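Local coordinates for protein UL37 (Suid herpesvirus 1, PDB 4K70) that is an inner tegument protein of a herpesvirus, here its N-terminal half, and probably helps to control the trafficking of viral particles in the infected cell, at residues L216-D220 with A274-E278; L447-A452 with R466-N470; V380-L384 with V401-L405; C54-V58 with A106-L112; L126-W130 with R167-L171. One frame throughout, in Å; residues are numbered along the deposited sequence.

Interaction 1 (L216-D220 with A274-E278); sequences LTIAD and AYVRE
One carboxylate oxygen accepts two hydrogen bonds here: R277 NE and R277 NH2 both donate to D220 OD1, at 2.8 and 2.9 Å, forming a salt bridge in which the acceptor lies near the guanidinium plane. D220 (chi1 m) spends its other oxygen, OD2, on a salt bridge to R264 of helix 260-271, so the carboxylate is shared by two arginines. R277 (chi1 m, chi2 and chi3 t, chi4 near 86°) also brings NH2 to the carbonyl of H224, just past the end of helix 208-223. The principle is a loop fastened to the C-terminal part of a helix in an all-helical fold: 216-220 is regular helix, whereas 274-278, following helix 260-271, is irregular, with V276 extended (phi/psi -83/123). L216 (chi1 m, chi2 t) sends CD2 to 3.8 Å from A274 CB, and A219 CB sits 4.4 Å from the same A274 CB; the CA atoms of L216 and A274 are 6.1 Å apart. F235 of helix 229-240 touches both L216 and A274.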
# COMPACT_ATOMS: atom_id res chain seq x y z
N LEU A 216 20.74 -12.23 -10.09
CA LEU A 216 19.80 -13.32 -10.32
C LEU A 216 18.52 -13.13 -9.54
O LEU A 216 17.43 -13.38 -10.07
CB LEU A 216 20.42 -14.68 -9.99
CG LEU A 216 21.58 -15.07 -10.91
CD1 LEU A 216 22.06 -16.50 -10.61
CD2 LEU A 216 21.14 -14.94 -12.36
N THR A 217 18.61 -12.68 -8.29
CA THR A 217 17.38 -12.40 -7.55
C THR A 217 16.53 -11.33 -8.27
O THR A 217 15.30 -11.40 -8.28
CB THR A 217 17.63 -11.97 -6.07
OG1 THR A 217 18.19 -10.65 -6.03
CG2 THR A 217 18.55 -12.97 -5.34
N ILE A 218 17.20 -10.36 -8.88
CA ILE A 218 16.50 -9.29 -9.57
C ILE A 218 15.84 -9.83 -10.85
O ILE A 218 14.67 -9.54 -11.14
CB ILE A 218 17.44 -8.13 -9.93
CG1 ILE A 218 17.91 -7.42 -8.65
CG2 ILE A 218 16.74 -7.12 -10.86
CD1 ILE A 218 19.14 -6.55 -8.85
N ALA A 219 16.58 -10.63 -11.60
CA ALA A 219 16.04 -11.22 -12.82
C ALA A 219 14.80 -12.04 -12.47
O ALA A 219 13.78 -11.94 -13.15
CB ALA A 219 17.09 -12.08 -13.51
N ASP A 220 14.88 -12.81 -11.39
CA ASP A 220 13.81 -13.72 -10.99
C ASP A 220 12.57 -13.06 -10.36
O ASP A 220 11.45 -13.49 -10.59
CB ASP A 220 14.34 -14.83 -10.07
CG ASP A 220 15.25 -15.80 -10.80
OD1 ASP A 220 15.33 -15.69 -12.05
OD2 ASP A 220 15.88 -16.65 -10.14
N ALA A 274 22.02 -14.32 -17.32
CA ALA A 274 21.09 -14.36 -16.20
C ALA A 274 19.73 -15.00 -16.54
O ALA A 274 19.01 -15.44 -15.65
CB ALA A 274 20.89 -12.97 -15.60
N TYR A 275 19.39 -15.03 -17.83
CA TYR A 275 18.07 -15.52 -18.25
C TYR A 275 18.04 -17.00 -18.62
O TYR A 275 16.97 -17.55 -18.92
CB TYR A 275 17.51 -14.65 -19.38
CG TYR A 275 17.19 -13.26 -18.91
CD1 TYR A 275 15.98 -12.99 -18.28
CD2 TYR A 275 18.09 -12.22 -19.07
CE1 TYR A 275 15.67 -11.71 -17.84
CE2 TYR A 275 17.79 -10.94 -18.62
CZ TYR A 275 16.58 -10.69 -18.01
OH TYR A 275 16.26 -9.43 -17.57
N VAL A 276 19.20 -17.63 -18.60
CA VAL A 276 19.29 -19.08 -18.71
C VAL A 276 19.06 -19.68 -17.33
O VAL A 276 19.76 -19.35 -16.37
CB VAL A 276 20.68 -19.51 -19.22
CG1 VAL A 276 20.74 -21.02 -19.37
CG2 VAL A 276 20.99 -18.83 -20.53
N ARG A 277 18.06 -20.55 -17.23
CA ARG A 277 17.63 -21.07 -15.94
C ARG A 277 17.61 -22.60 -15.89
O ARG A 277 17.32 -23.17 -14.84
CB ARG A 277 16.24 -20.53 -15.58
CG ARG A 277 16.19 -19.03 -15.33
CD ARG A 277 14.84 -18.63 -14.72
NE ARG A 277 14.80 -17.22 -14.32
CZ ARG A 277 14.48 -16.23 -15.14
NH1 ARG A 277 14.17 -16.49 -16.40
NH2 ARG A 277 14.46 -14.98 -14.70
N GLU A 278 17.93 -23.25 -17.00
CA GLU A 278 17.88 -24.70 -17.08
C GLU A 278 19.12 -25.31 -17.71
O GLU A 278 19.82 -24.66 -18.48
CB GLU A 278 16.66 -25.15 -17.89
CG GLU A 278 15.37 -24.45 -17.50
CD GLU A 278 14.38 -24.38 -18.64
OE1 GLU A 278 14.13 -25.43 -19.27
OE2 GLU A 278 13.87 -23.26 -18.92

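Interaction 2 (L447-A452 with R466-N470); sequences LLREVA and REALN
R466 contributes the most surface to this contact, followed by L448 and L469. With chi1 and chi2 both t and chi3 m, R466 reaches across to the other helix, where L448 CD2 covers one face of its guanidinium, 4.1 Å from NH1, and A452 CB meets its edge 3.4 Å from NH2. A salt bridge links it to E455, farther along helix 438-458, so R466 packs against L448 while its charge is met by E455. The two helices form an antiparallel hairpin: 438-458 and 464-481 are joined by a short connection, and their segments 447-452 and 466-470, both regularly helical, run at 170° with axes 10.7 Å apart. V451 and R466 set the register, with CA atoms 6.3 Å apart. L448 (m, t) also places CD1 3.6 Å from N470 OD1. L469 (m, t) points into the interface, its CD1 3.7 Å from V451 CG2 and its CD2 4.1 Å from L447 CD2; F31 of helix 20-32 and V67 of helix 63-78 also touch it.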
# COMPACT_ATOMS: atom_id res chain seq x y z
N LEU A 447 -17.85 19.57 9.44
CA LEU A 447 -19.25 19.41 9.07
C LEU A 447 -20.19 20.01 10.12
O LEU A 447 -21.15 20.69 9.79
CB LEU A 447 -19.60 17.95 8.83
CG LEU A 447 -21.00 17.62 8.29
CD1 LEU A 447 -21.37 18.51 7.13
CD2 LEU A 447 -21.10 16.16 7.88
N LEU A 448 -19.89 19.77 11.39
CA LEU A 448 -20.72 20.27 12.47
C LEU A 448 -20.67 21.80 12.62
O LEU A 448 -21.62 22.41 13.10
CB LEU A 448 -20.36 19.61 13.80
CG LEU A 448 -20.79 18.15 13.93
CD1 LEU A 448 -20.41 17.61 15.30
CD2 LEU A 448 -22.29 18.03 13.68
N ARG A 449 -19.56 22.41 12.21
CA ARG A 449 -19.48 23.87 12.17
C ARG A 449 -20.47 24.42 11.16
O ARG A 449 -21.09 25.46 11.38
CB ARG A 449 -18.06 24.34 11.83
CG ARG A 449 -17.01 24.12 12.94
CD ARG A 449 -15.75 24.94 12.67
NE ARG A 449 -15.01 24.46 11.50
CZ ARG A 449 -14.07 23.53 11.54
NH1 ARG A 449 -13.75 22.96 12.70
NH2 ARG A 449 -13.44 23.16 10.44
N GLU A 450 -20.64 23.72 10.04
CA GLU A 450 -21.60 24.16 9.04
C GLU A 450 -23.02 23.90 9.52
O GLU A 450 -23.93 24.70 9.26
CB GLU A 450 -21.34 23.48 7.69
CG GLU A 450 -19.97 23.79 7.11
CD GLU A 450 -19.71 25.29 7.00
OE1 GLU A 450 -20.62 26.10 7.30
OE2 GLU A 450 -18.59 25.65 6.59
N VAL A 451 -23.21 22.79 10.23
CA VAL A 451 -24.51 22.50 10.82
C VAL A 451 -24.86 23.57 11.86
O VAL A 451 -25.98 24.08 11.88
CB VAL A 451 -24.53 21.12 11.47
CG1 VAL A 451 -25.84 20.91 12.22
CG2 VAL A 451 -24.37 20.04 10.40
N ALA A 452 -23.89 23.92 12.70
CA ALA A 452 -24.10 24.94 13.72
C ALA A 452 -24.37 26.32 13.10
O ALA A 452 -25.11 27.12 13.67
CB ALA A 452 -22.92 25.01 14.67
N ARG A 466 -28.31 17.79 12.68
CA ARG A 466 -27.20 17.46 13.57
C ARG A 466 -27.23 16.00 14.00
O ARG A 466 -26.20 15.34 14.05
CB ARG A 466 -27.22 18.37 14.80
CG ARG A 466 -26.15 18.02 15.82
CD ARG A 466 -26.04 19.09 16.89
NE ARG A 466 -25.65 20.39 16.33
CZ ARG A 466 -24.41 20.87 16.35
NH1 ARG A 466 -23.43 20.18 16.92
NH2 ARG A 466 -24.15 22.06 15.82
N GLU A 467 -28.41 15.49 14.31
CA GLU A 467 -28.52 14.14 14.84
C GLU A 467 -28.32 13.10 13.75
O GLU A 467 -27.70 12.05 13.99
CB GLU A 467 -29.87 13.94 15.53
CG GLU A 467 -29.87 12.82 16.53
CD GLU A 467 -31.25 12.52 17.07
OE1 GLU A 467 -32.05 13.47 17.26
OE2 GLU A 467 -31.54 11.32 17.30
N ALA A 468 -28.85 13.37 12.56
CA ALA A 468 -28.69 12.46 11.43
C ALA A 468 -27.22 12.36 11.01
O ALA A 468 -26.68 11.26 10.89
CB ALA A 468 -29.54 12.92 10.26
N LEU A 469 -26.59 13.50 10.79
CA LEU A 469 -25.19 13.55 10.36
C LEU A 469 -24.24 12.93 11.39
O LEU A 469 -23.32 12.20 11.02
CB LEU A 469 -24.79 14.98 10.00
CG LEU A 469 -25.46 15.48 8.72
CD1 LEU A 469 -25.31 17.00 8.52
CD2 LEU A 469 -24.93 14.71 7.51
N ASN A 470 -24.47 13.21 12.67
CA ASN A 470 -23.72 12.57 13.76
C ASN A 470 -23.85 11.06 13.75
O ASN A 470 -22.88 10.34 13.98
CB ASN A 470 -24.18 13.09 15.13
CG ASN A 470 -23.43 14.33 15.57
OD1 ASN A 470 -22.28 14.53 15.19
ND2 ASN A 470 -24.08 15.17 16.37

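Interaction 3 (V380-L384 with V401-L405); sequences VVHRL and VADTL. With NA (sodium ion), chain F; CA (calcium ion), chain D.
V401 (chi1 t) covers one face of the R383 guanidinium with CG1 and also packs on V380 and L384, so that, in this all-helical fold, helix 366-385 meets the end region of the next helix, 392-402, and the turn leading to helix 405-409. Segment 380-384 is regular helix; 401-405 starts helical at V401 and A402 and contains a type I beta turn from A402 to L405. The nearest CA atoms are those of L384 and V401, 7.4 Å apart. V401 CG1 lies 3.7 Å from V380 CG1, V401 CG2 is 3.7 Å from L384 CD2, and V380 CG2 is 3.8 Å from L405 CD2; V380 is t, while L384 and L405 are m, t. R383 NH2 makes a weak hydrogen bond of 3.4 Å to T404 OG1, which itself donates to V401 O at 2.7 Å, with T404 chi1 at p. The helix also presents carbonyls to ions: H382 O binds sodium at 2.5 Å together with D386, and calcium, also held by D386 and D387, is bound by R383 O at 2.4 Å.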
# COMPACT_ATOMS: atom_id res chain seq x y z
N VAL A 380 6.66 -12.15 5.96
CA VAL A 380 5.49 -11.38 6.33
C VAL A 380 5.65 -9.92 5.89
O VAL A 380 4.75 -9.34 5.29
CB VAL A 380 5.21 -11.49 7.84
CG1 VAL A 380 4.05 -10.57 8.24
CG2 VAL A 380 4.91 -12.95 8.21
N VAL A 381 6.81 -9.34 6.16
CA VAL A 381 7.10 -7.98 5.68
C VAL A 381 6.92 -7.86 4.16
O VAL A 381 6.28 -6.94 3.68
CB VAL A 381 8.54 -7.55 6.06
CG1 VAL A 381 8.95 -6.29 5.30
CG2 VAL A 381 8.64 -7.36 7.56
N HIS A 382 7.50 -8.81 3.41
CA HIS A 382 7.41 -8.76 1.94
C HIS A 382 5.97 -8.81 1.45
O HIS A 382 5.60 -8.12 0.49
CB HIS A 382 8.23 -9.89 1.30
CG HIS A 382 9.69 -9.58 1.22
ND1 HIS A 382 10.20 -8.56 0.44
CD2 HIS A 382 10.76 -10.15 1.83
CE1 HIS A 382 11.51 -8.52 0.57
NE2 HIS A 382 11.88 -9.48 1.40
N ARG A 383 5.17 -9.64 2.11
CA ARG A 383 3.74 -9.72 1.83
C ARG A 383 3.01 -8.40 2.04
O ARG A 383 2.15 -8.04 1.25
CB ARG A 383 3.10 -10.77 2.73
CG ARG A 383 3.35 -12.18 2.30
CD ARG A 383 2.20 -13.04 2.77
NE ARG A 383 2.39 -13.63 4.09
CZ ARG A 383 1.38 -13.86 4.94
NH1 ARG A 383 0.14 -13.52 4.61
NH2 ARG A 383 1.62 -14.42 6.11
N LEU A 384 3.31 -7.72 3.14
CA LEU A 384 2.64 -6.47 3.48
C LEU A 384 3.09 -5.29 2.65
O LEU A 384 2.34 -4.32 2.50
CB LEU A 384 2.88 -6.12 4.96
CG LEU A 384 2.24 -7.02 6.01
CD1 LEU A 384 2.94 -6.86 7.35
CD2 LEU A 384 0.77 -6.70 6.15
N VAL A 401 -3.30 -10.24 7.03
CA VAL A 401 -2.02 -10.89 7.24
C VAL A 401 -1.82 -11.27 8.72
O VAL A 401 -1.41 -12.38 9.02
CB VAL A 401 -0.86 -9.99 6.76
CG1 VAL A 401 0.48 -10.49 7.30
CG2 VAL A 401 -0.83 -9.90 5.22
N ALA A 402 -2.15 -10.34 9.62
CA ALA A 402 -1.99 -10.56 11.06
C ALA A 402 -2.78 -11.77 11.57
O ALA A 402 -2.32 -12.49 12.46
CB ALA A 402 -2.40 -9.32 11.82
N ASP A 403 -3.96 -11.98 11.00
CA ASP A 403 -4.81 -13.11 11.35
C ASP A 403 -4.21 -14.47 10.99
O ASP A 403 -4.67 -15.49 11.49
CB ASP A 403 -6.19 -13.01 10.68
CG ASP A 403 -7.06 -11.91 11.28
OD1 ASP A 403 -6.81 -11.53 12.44
OD2 ASP A 403 -8.00 -11.44 10.59
N THR A 404 -3.22 -14.50 10.10
CA THR A 404 -2.65 -15.79 9.67
C THR A 404 -1.44 -16.18 10.52
O THR A 404 -0.96 -17.30 10.42
CB THR A 404 -2.19 -15.78 8.20
OG1 THR A 404 -1.07 -14.90 8.05
CG2 THR A 404 -3.33 -15.35 7.26
N LEU A 405 -0.95 -15.26 11.34
CA LEU A 405 0.31 -15.49 12.04
C LEU A 405 0.19 -16.62 13.08
O LEU A 405 1.09 -17.44 13.23
CB LEU A 405 0.82 -14.19 12.69
CG LEU A 405 1.11 -13.07 11.70
CD1 LEU A 405 1.75 -11.86 12.38
CD2 LEU A 405 2.00 -13.56 10.54
NA NA F . 4.36 -7.76 -1.64
CA CA D . 0.20 -7.98 -0.14
O HOH W 1 -1.18 -8.94 1.60

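Interaction 4 (C54-V58 with A106-L112); sequences CRAYV and ALTEAGL. With NA (sodium ion), chain L.
A Schellman motif ends helix 101-109 against the flank of helix 39-60, an example of a helix C-terminus whose capping turn supplies packing groups. G111 leaves the helix with positive phi (69/38), and two backbone bonds reach back into the last turn, L112 N to L107 O and G111 N to T108 O, both at 2.7 Å. L112 follows in an extended conformation (-120/174). Segment 54-58 is regular helix, and the closest CA atoms are those of V58 and A110, 5.8 Å apart. C54 (chi1 m) has the most surface covered in this contact: its SG lies 3.5 Å from L107 CD2 and 4.1 Å from A106 CB, while C54 CB is 4.1 Å from A110 CB. In this helical fold A110 is small enough to sit beside the backbone, its CB 3.9 Å from C54 O and 3.8 Å from V58 CG2. The Y57 ring (chi1 t, chi2 69°) receives L112 CD2 (L112 is m, t) over its face in a CH-pi contact, 3.8 Å from the centroid. At the ring's edge, Y57 CE2 stands 3.6 Å from A110 O. E109 OE2 binds a sodium ion at 2.4 Å, and OE1 pairs with R51.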
# COMPACT_ATOMS: atom_id res chain seq x y z
N CYS A 54 -31.67 23.62 -3.18
CA CYS A 54 -31.84 25.06 -3.06
C CYS A 54 -33.31 25.43 -3.02
O CYS A 54 -33.71 26.30 -2.25
CB CYS A 54 -31.14 25.78 -4.21
SG CYS A 54 -29.35 25.85 -3.98
N ARG A 55 -34.12 24.76 -3.83
CA ARG A 55 -35.55 25.01 -3.82
C ARG A 55 -36.19 24.52 -2.53
O ARG A 55 -37.15 25.12 -2.04
CB ARG A 55 -36.24 24.37 -5.02
CG ARG A 55 -37.58 23.77 -4.64
CD ARG A 55 -38.68 24.09 -5.65
NE ARG A 55 -38.74 23.13 -6.75
CZ ARG A 55 -38.84 21.81 -6.60
NH1 ARG A 55 -38.89 21.26 -5.39
NH2 ARG A 55 -38.90 21.03 -7.68
N ALA A 56 -35.66 23.44 -1.98
CA ALA A 56 -36.16 22.95 -0.69
C ALA A 56 -36.00 24.01 0.42
O ALA A 56 -36.89 24.17 1.26
CB ALA A 56 -35.48 21.66 -0.31
N TYR A 57 -34.88 24.71 0.43
CA TYR A 57 -34.64 25.72 1.46
C TYR A 57 -35.53 26.93 1.24
O TYR A 57 -36.10 27.46 2.19
CB TYR A 57 -33.17 26.14 1.50
CG TYR A 57 -32.92 27.28 2.47
CD1 TYR A 57 -33.03 27.08 3.84
CD2 TYR A 57 -32.58 28.54 2.01
CE1 TYR A 57 -32.81 28.12 4.73
CE2 TYR A 57 -32.36 29.59 2.90
CZ TYR A 57 -32.48 29.37 4.25
OH TYR A 57 -32.26 30.41 5.14
N VAL A 58 -35.64 27.36 -0.01
CA VAL A 58 -36.52 28.46 -0.38
C VAL A 58 -37.96 28.26 0.12
O VAL A 58 -38.57 29.19 0.63
CB VAL A 58 -36.53 28.68 -1.91
CG1 VAL A 58 -37.71 29.54 -2.32
CG2 VAL A 58 -35.23 29.34 -2.37
N ALA A 106 -27.67 29.41 -8.20
CA ALA A 106 -28.76 28.78 -7.45
C ALA A 106 -28.64 29.02 -5.95
O ALA A 106 -29.63 29.32 -5.27
CB ALA A 106 -28.83 27.29 -7.75
N LEU A 107 -27.43 28.86 -5.42
CA LEU A 107 -27.19 29.09 -4.00
C LEU A 107 -27.42 30.57 -3.64
O LEU A 107 -28.01 30.87 -2.61
CB LEU A 107 -25.78 28.64 -3.61
CG LEU A 107 -25.57 27.12 -3.56
CD1 LEU A 107 -24.08 26.77 -3.52
CD2 LEU A 107 -26.30 26.50 -2.38
N THR A 108 -26.95 31.47 -4.50
CA THR A 108 -27.07 32.91 -4.25
C THR A 108 -28.53 33.34 -4.23
O THR A 108 -28.99 34.00 -3.29
CB THR A 108 -26.31 33.73 -5.31
OG1 THR A 108 -24.92 33.40 -5.27
CG2 THR A 108 -26.47 35.23 -5.04
N GLU A 109 -29.26 32.94 -5.26
CA GLU A 109 -30.68 33.23 -5.41
C GLU A 109 -31.49 32.67 -4.24
O GLU A 109 -32.46 33.27 -3.80
CB GLU A 109 -31.17 32.67 -6.75
CG GLU A 109 -32.67 32.58 -6.88
CD GLU A 109 -33.10 31.91 -8.18
OE1 GLU A 109 -32.82 30.70 -8.35
OE2 GLU A 109 -33.71 32.60 -9.02
N ALA A 110 -31.08 31.51 -3.73
CA ALA A 110 -31.72 30.95 -2.54
C ALA A 110 -31.23 31.66 -1.28
O ALA A 110 -31.70 31.38 -0.18
CB ALA A 110 -31.45 29.45 -2.44
N GLY A 111 -30.28 32.58 -1.45
CA GLY A 111 -29.71 33.30 -0.32
C GLY A 111 -28.86 32.43 0.60
O GLY A 111 -28.89 32.58 1.82
N LEU A 112 -28.11 31.50 0.01
CA LEU A 112 -27.23 30.63 0.79
C LEU A 112 -25.79 30.83 0.33
O LEU A 112 -25.53 31.54 -0.63
CB LEU A 112 -27.62 29.16 0.61
CG LEU A 112 -28.96 28.66 1.16
CD1 LEU A 112 -29.22 27.24 0.67
CD2 LEU A 112 -29.01 28.71 2.67
NA NA L . -33.87 34.90 -9.49

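Interaction 5 (L126-W130 with R167-L171); sequences LVSEW and RFATL
R167 begins the loop segment 167-171, which packs on helix 120-137 through an edge-to-face aromatic pair, joining the loop to the helix in this all-helical fold. R167 (chi1 p, chi2 t) turns its guanidinium toward E129 for a salt bridge; these charged atoms lie too close in the model, so the details of the pairing are uncertain. F168 (chi1 m) comes next, its CA 6.9 Å from that of L126. The edge of W130, which is t with chi2 95°, meets the face of F168, with centroids of the five-membered ring and phenyl ring 5.0 Å apart and planes at 75°. W130 CB adds a CH-pi contact 4.1 Å from the F168 centroid, and W130 NE1 hydrogen-bonds to L163 O. From A169 to L171 the backbone has helical angles without the regular bonds, and A169 touches helix 438-458. T170 OG1 lies 3.8 Å from L126 CD1. L171 (m, t) points into the contact, with CD1 4.0 Å from W130 CB and CD2 3.9 Å from V127 CG2.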
# COMPACT_ATOMS: atom_id res chain seq x y z
N LEU A 126 -9.89 22.15 -2.94
CA LEU A 126 -9.15 21.07 -2.28
C LEU A 126 -9.02 19.81 -3.13
O LEU A 126 -7.96 19.20 -3.16
CB LEU A 126 -9.77 20.71 -0.93
CG LEU A 126 -9.62 21.75 0.20
CD1 LEU A 126 -10.30 21.25 1.46
CD2 LEU A 126 -8.15 22.08 0.46
N VAL A 127 -10.09 19.41 -3.82
CA VAL A 127 -10.02 18.18 -4.60
C VAL A 127 -9.13 18.35 -5.82
O VAL A 127 -8.40 17.44 -6.20
CB VAL A 127 -11.42 17.61 -4.95
CG1 VAL A 127 -11.28 16.30 -5.72
CG2 VAL A 127 -12.23 17.39 -3.66
N SER A 128 -9.17 19.53 -6.43
CA SER A 128 -8.25 19.86 -7.50
C SER A 128 -6.81 19.72 -7.01
O SER A 128 -5.99 19.13 -7.69
CB SER A 128 -8.48 21.29 -7.99
OG SER A 128 -9.66 21.37 -8.79
N GLU A 129 -6.52 20.31 -5.84
CA GLU A 129 -5.19 20.22 -5.25
C GLU A 129 -4.82 18.79 -4.93
O GLU A 129 -3.70 18.36 -5.21
CB GLU A 129 -5.11 21.04 -3.96
CG GLU A 129 -5.30 22.53 -4.18
CD GLU A 129 -5.19 23.31 -2.88
OE1 GLU A 129 -4.63 22.76 -1.91
OE2 GLU A 129 -5.67 24.45 -2.84
N TRP A 130 -5.76 18.05 -4.35
CA TRP A 130 -5.52 16.65 -4.03
C TRP A 130 -5.20 15.84 -5.30
O TRP A 130 -4.24 15.06 -5.31
CB TRP A 130 -6.72 16.08 -3.27
CG TRP A 130 -6.46 14.73 -2.65
CD1 TRP A 130 -6.07 14.48 -1.37
CD2 TRP A 130 -6.59 13.45 -3.29
NE1 TRP A 130 -5.95 13.12 -1.17
CE2 TRP A 130 -6.26 12.47 -2.34
CE3 TRP A 130 -6.96 13.04 -4.58
CZ2 TRP A 130 -6.28 11.10 -2.63
CZ3 TRP A 130 -6.98 11.68 -4.87
CH2 TRP A 130 -6.64 10.73 -3.90
N ARG A 167 -4.35 19.62 5.59
CA ARG A 167 -5.21 20.46 4.75
C ARG A 167 -6.22 19.62 3.97
O ARG A 167 -7.26 20.13 3.52
CB ARG A 167 -4.38 21.34 3.81
CG ARG A 167 -3.78 20.60 2.66
CD ARG A 167 -2.83 21.49 1.85
NE ARG A 167 -3.31 22.86 1.70
CZ ARG A 167 -4.34 23.22 0.94
NH1 ARG A 167 -5.02 22.30 0.27
NH2 ARG A 167 -4.70 24.50 0.86
N PHE A 168 -5.93 18.33 3.82
CA PHE A 168 -6.88 17.41 3.17
C PHE A 168 -7.65 16.57 4.17
O PHE A 168 -8.25 15.56 3.80
CB PHE A 168 -6.15 16.50 2.19
CG PHE A 168 -5.54 17.24 1.04
CD1 PHE A 168 -6.22 18.30 0.45
CD2 PHE A 168 -4.28 16.90 0.56
CE1 PHE A 168 -5.67 19.00 -0.62
CE2 PHE A 168 -3.72 17.59 -0.50
CZ PHE A 168 -4.41 18.65 -1.09
N ALA A 169 -7.62 16.96 5.44
CA ALA A 169 -8.34 16.22 6.48
C ALA A 169 -9.83 16.04 6.20
O ALA A 169 -10.39 14.98 6.47
CB ALA A 169 -8.12 16.85 7.86
N THR A 170 -10.50 17.06 5.66
CA THR A 170 -11.93 16.93 5.38
C THR A 170 -12.21 15.96 4.22
O THR A 170 -13.34 15.51 4.07
CB THR A 170 -12.63 18.28 5.12
OG1 THR A 170 -12.01 18.95 4.02
CG2 THR A 170 -12.57 19.16 6.39
N LEU A 171 -11.19 15.62 3.43
CA LEU A 171 -11.36 14.64 2.35
C LEU A 171 -10.98 13.22 2.70
O LEU A 171 -11.26 12.30 1.93
CB LEU A 171 -10.52 15.02 1.12
CG LEU A 171 -10.61 16.43 0.60
CD1 LEU A 171 -9.66 16.57 -0.59
CD2 LEU A 171 -12.05 16.78 0.23

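Overall arrangement
The five contacts follow one another as closed loops along an elongated, largely helical chain, each joining segments near in space but separated in sequence. Interactions 2, 4 and 5 lie on the same side of the chain's centre: the centres of interactions 2 and 5 are 20 Å apart, with nearest atoms about 6 Å apart, and those of interactions 2 and 4 are 19 Å apart. Helix 438-458, which carries 447-452, touches residues of both interaction 4 and interaction 5. Interaction 1 lies on the opposite side; its centre and that of interaction 4 are 67 Å apart. Interaction 3, holding calcium and sodium ligands, is closer to the middle. The centres of interactions 1 and 3 are 27 Å apart.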